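Local coordinates for alpha-galactosidase (PDB 3MI6), which probably hydrolyses terminal, non-reducing alpha-D-galactose residues from alpha-D-galactosides, as a member of glycoside hydrolase family 36, at residues D[84-89]-D[183-188]; D[260-265]-D[270-275]. All coordinates share one frame; numbering follows the deposited sequence.

Contact 1: residues D[84-89]-D[183-188]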
# COMPACT_ATOMS: atom_id res chain seq x y z
N ASP D 84 13.66 14.98 29.59
CA ASP D 84 13.30 14.80 28.20
C ASP D 84 14.46 14.16 27.48
O ASP D 84 15.60 14.64 27.57
CB ASP D 84 12.99 16.15 27.56
CG ASP D 84 12.16 16.02 26.31
OD1 ASP D 84 11.95 14.87 25.86
OD2 ASP D 84 11.70 17.06 25.77
N PHE D 85 14.18 13.08 26.77
CA PHE D 85 15.23 12.39 26.03
C PHE D 85 15.09 12.50 24.51
O PHE D 85 15.92 11.99 23.75
CB PHE D 85 15.37 10.95 26.50
CG PHE D 85 15.92 10.83 27.89
CD1 PHE D 85 17.28 11.03 28.13
CD2 PHE D 85 15.08 10.56 28.97
CE1 PHE D 85 17.81 10.94 29.41
CE2 PHE D 85 15.60 10.46 30.26
CZ PHE D 85 16.97 10.65 30.47
N ARG D 86 14.05 13.19 24.06
CA ARG D 86 13.91 13.51 22.66
C ARG D 86 15.02 14.47 22.25
O ARG D 86 15.81 14.90 23.08
CB ARG D 86 12.55 14.13 22.40
CG ARG D 86 11.45 13.14 22.55
CD ARG D 86 10.12 13.83 22.49
NE ARG D 86 9.81 14.46 23.77
CZ ARG D 86 8.71 15.16 24.01
NH1 ARG D 86 7.80 15.33 23.06
NH2 ARG D 86 8.52 15.68 25.21
N GLN D 87 15.08 14.79 20.97
CA GLN D 87 16.11 15.69 20.49
C GLN D 87 15.81 17.08 21.01
O GLN D 87 14.66 17.44 21.14
CB GLN D 87 16.17 15.67 18.96
CG GLN D 87 16.91 14.46 18.41
CD GLN D 87 18.34 14.33 18.95
OE1 GLN D 87 19.28 14.99 18.47
NE2 GLN D 87 18.52 13.47 19.96
N PRO D 88 16.85 17.85 21.35
CA PRO D 88 16.62 19.19 21.89
C PRO D 88 16.63 20.25 20.81
O PRO D 88 17.16 20.03 19.73
CB PRO D 88 17.82 19.39 22.81
CG PRO D 88 18.89 18.61 22.19
CD PRO D 88 18.24 17.40 21.55
N ALA D 89 16.05 21.40 21.11
CA ALA D 89 16.10 22.54 20.20
C ALA D 89 17.44 23.23 20.31
O ALA D 89 17.88 23.86 19.36
CB ALA D 89 15.02 23.53 20.54
N GLN D 183 10.92 24.69 17.11
CA GLN D 183 10.52 23.37 17.54
C GLN D 183 9.02 23.34 17.56
O GLN D 183 8.40 24.31 17.99
CB GLN D 183 11.05 23.07 18.93
CG GLN D 183 10.36 21.92 19.59
CD GLN D 183 11.07 21.51 20.84
OE1 GLN D 183 12.29 21.59 20.91
NE2 GLN D 183 10.33 21.06 21.85
N LEU D 184 8.43 22.25 17.08
CA LEU D 184 6.99 22.05 17.17
C LEU D 184 6.69 20.66 17.66
O LEU D 184 7.06 19.68 17.02
CB LEU D 184 6.28 22.29 15.84
CG LEU D 184 4.80 21.89 15.92
CD1 LEU D 184 4.08 22.64 17.07
CD2 LEU D 184 4.03 22.02 14.58
N ASP D 185 6.02 20.57 18.79
CA ASP D 185 5.55 19.28 19.26
C ASP D 185 4.07 19.12 18.96
O ASP D 185 3.27 20.00 19.29
CB ASP D 185 5.82 19.11 20.75
CG ASP D 185 7.30 18.92 21.07
OD1 ASP D 185 8.08 18.55 20.17
OD2 ASP D 185 7.68 19.14 22.25
N LEU D 186 3.71 18.01 18.32
CA LEU D 186 2.32 17.66 18.07
C LEU D 186 1.96 16.42 18.85
O LEU D 186 2.84 15.61 19.17
CB LEU D 186 2.09 17.43 16.58
CG LEU D 186 2.38 18.59 15.63
CD1 LEU D 186 2.43 18.09 14.19
CD2 LEU D 186 1.36 19.71 15.80
N PRO D 187 0.66 16.25 19.16
CA PRO D 187 0.12 15.21 20.04
C PRO D 187 0.06 13.80 19.42
O PRO D 187 -0.13 12.86 20.19
CB PRO D 187 -1.30 15.70 20.32
CG PRO D 187 -1.39 17.06 19.70
CD PRO D 187 -0.41 17.11 18.63
N ASP D 188 0.19 13.66 18.11
CA ASP D 188 0.21 12.34 17.45
C ASP D 188 1.17 12.26 16.26
O ASP D 188 1.84 13.23 15.91
CB ASP D 188 -1.19 11.93 17.00
CG ASP D 188 -1.68 12.71 15.78
OD1 ASP D 188 -1.23 12.41 14.64
OD2 ASP D 188 -2.53 13.61 15.97

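Contact 2: residues D[260-265]-D[270-275]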
# COMPACT_ATOMS: atom_id res chain seq x y z
N ASP D 260 16.15 19.45 8.96
CA ASP D 260 14.70 19.28 9.06
C ASP D 260 14.49 17.93 9.68
O ASP D 260 14.75 16.92 9.05
CB ASP D 260 14.07 19.27 7.67
CG ASP D 260 13.80 20.65 7.14
OD1 ASP D 260 14.18 21.66 7.79
OD2 ASP D 260 13.20 20.74 6.06
N ALA D 261 14.03 17.91 10.92
CA ALA D 261 14.03 16.66 11.65
C ALA D 261 12.70 16.42 12.31
O ALA D 261 12.12 17.32 12.93
CB ALA D 261 15.16 16.63 12.66
N ILE D 262 12.22 15.20 12.18
CA ILE D 262 10.96 14.81 12.77
C ILE D 262 11.15 13.52 13.54
O ILE D 262 11.54 12.50 12.97
CB ILE D 262 9.94 14.54 11.72
CG1 ILE D 262 9.75 15.77 10.90
CG2 ILE D 262 8.64 14.20 12.36
CD1 ILE D 262 8.30 16.03 10.66
N GLU D 263 10.84 13.58 14.83
CA GLU D 263 11.04 12.45 15.72
C GLU D 263 9.69 12.06 16.29
O GLU D 263 8.93 12.90 16.76
CB GLU D 263 12.02 12.82 16.84
CG GLU D 263 12.49 11.65 17.68
CD GLU D 263 13.43 12.09 18.79
OE1 GLU D 263 13.45 13.32 19.07
OE2 GLU D 263 14.15 11.22 19.37
N VAL D 264 9.41 10.77 16.22
CA VAL D 264 8.20 10.19 16.79
C VAL D 264 8.65 9.44 18.02
O VAL D 264 9.44 8.50 17.92
CB VAL D 264 7.53 9.23 15.79
CG1 VAL D 264 6.29 8.61 16.38
CG2 VAL D 264 7.20 9.98 14.48
N ASP D 265 8.17 9.85 19.18
CA ASP D 265 8.66 9.30 20.44
C ASP D 265 7.86 8.08 20.87
O ASP D 265 6.97 7.61 20.15
CB ASP D 265 8.64 10.34 21.55
CG ASP D 265 7.23 10.65 22.05
OD1 ASP D 265 6.29 10.49 21.26
OD2 ASP D 265 7.06 11.06 23.22
N SER D 270 5.11 13.86 17.92
CA SER D 270 6.04 14.30 16.91
C SER D 270 6.73 15.59 17.28
O SER D 270 6.07 16.58 17.55
CB SER D 270 5.30 14.50 15.60
OG SER D 270 4.67 13.30 15.20
N ARG D 271 8.06 15.58 17.25
CA ARG D 271 8.82 16.81 17.33
C ARG D 271 9.40 17.19 15.96
O ARG D 271 10.23 16.47 15.40
CB ARG D 271 9.94 16.68 18.37
CG ARG D 271 10.68 17.98 18.68
CD ARG D 271 11.50 17.86 19.95
NE ARG D 271 10.70 18.09 21.14
CZ ARG D 271 11.10 17.85 22.38
NH1 ARG D 271 12.30 17.34 22.61
NH2 ARG D 271 10.29 18.10 23.41
N ILE D 272 8.94 18.32 15.42
CA ILE D 272 9.52 18.88 14.21
C ILE D 272 10.53 19.98 14.55
O ILE D 272 10.16 21.02 15.08
CB ILE D 272 8.43 19.45 13.24
CG1 ILE D 272 7.40 18.39 12.85
CG2 ILE D 272 9.07 19.99 11.97
CD1 ILE D 272 6.54 17.87 13.98
N LEU D 273 11.80 19.75 14.23
CA LEU D 273 12.88 20.68 14.51
C LEU D 273 13.36 21.24 13.21
O LEU D 273 13.58 20.48 12.30
CB LEU D 273 14.06 19.94 15.13
CG LEU D 273 13.98 19.55 16.60
CD1 LEU D 273 15.28 18.94 17.07
CD2 LEU D 273 13.66 20.80 17.39
N THR D 274 13.54 22.55 13.11
CA THR D 274 14.15 23.14 11.92
C THR D 274 15.07 24.34 12.18
O THR D 274 14.74 25.23 12.95
CB THR D 274 13.11 23.51 10.84
OG1 THR D 274 12.09 24.33 11.41
CG2 THR D 274 12.46 22.26 10.24
N GLY D 275 16.24 24.34 11.55
CA GLY D 275 17.15 25.46 11.62
C GLY D 275 18.53 25.07 11.12
O GLY D 275 18.68 24.17 10.29

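Contact 1: residues D[84-89]-D[183-188]
The backbones of 84-89 and 183-188 draw together only at one end, where the CA atoms of A89 and Q183 are 6.2 Å apart, whereas those of R86 and D185 stand 10.7 Å apart. A salt-bridge network of D84, R86 and D185 spans the wider end and pins an irregular loop of the N-terminal beta domain over strand 174-186. D84 makes an Asx turn: its OD1 takes the backbone N of R86 from above the carboxylate plane and, through its syn lone pair, R86 NE at 3.0 Å, close to the guanidinium plane. A bend at chi3 (-79°) turns the guanidinium back to D84, and NH1 is its atom nearest D185. The link from R86 NH1 to D185 OD2 is long, 3.9 Å, and the oxygen sits well out of the guanidinium plane with no N-H aimed at it, so the attraction there is probably one of charge. D185 also has A75 N on OD2 and R271 on OD1, and R86 NH2 bonds to I73 O. A methionine in place of R86 would probably leave D84 OD1 without its charged mate and I73 O without this donor. At the narrow end, A89 CB rests 3.4 Å from Q183 OE1, which accepts from A78 N.

Contact 2: residues D[260-265]-D[270-275]
This contact is an antiparallel beta hairpin, strands 260-264 and 270-274, buried in the N-terminal domain within a sheet where strand 214-219 flanks the first strand and strand 174-186 the second. The axes of the two short strand segments approach to 4.6 Å, with N-to-C directions 167° apart. A261 with L273 and E263 with R271 are the hydrogen-bonded pairs, each joined by two N-H...O bonds; the straightest, L273 N to A261 O at 2.8 Å, has an angle of 171° at the hydrogen. CA-H...O contacts supplement them, as from I262 CA to R271 O at 3.2 Å. On the face with D260, V264, S270 and T274, I262 and I272 extend alongside each other, CD1 of I262 set against CG1 of I272, and both reach L235 on strand 233-236. On the face with E263 and R271, A261 CB packs against L273 CB at 4.3 Å. The acid and the base do not pair: E263 OE1 accepts from Q87 N, while R271 reaches away to D185, D84 and Q87 O. S270 OG is bonded to D188 O. With T274 CG2 anti to its carbonyl carbon, the methyl rather than the hydroxyl lies nearest D260 OD1.

In the fold
From the N terminus, the chain leaves strand 31-36 and passes through the loop carrying 84-89 into strand 90-93; contact 1 is closed only when strand 174-186 arrives, 94 residues on. Contact 2 follows in series, neither nesting in contact 1 nor crossing it, and closes a short hairpin of four intervening residues. The two meet because strand 270-274 pairs with strand 174-186, L184 O bonding to I272 N at 2.8 Å. R271 of contact 2 is the common element, joining the two sides of contact 1. Together the contacts fasten the early loop to a sheet of the N-terminal domain that contains strand 174-186 and the late hairpin, away from the predicted active site.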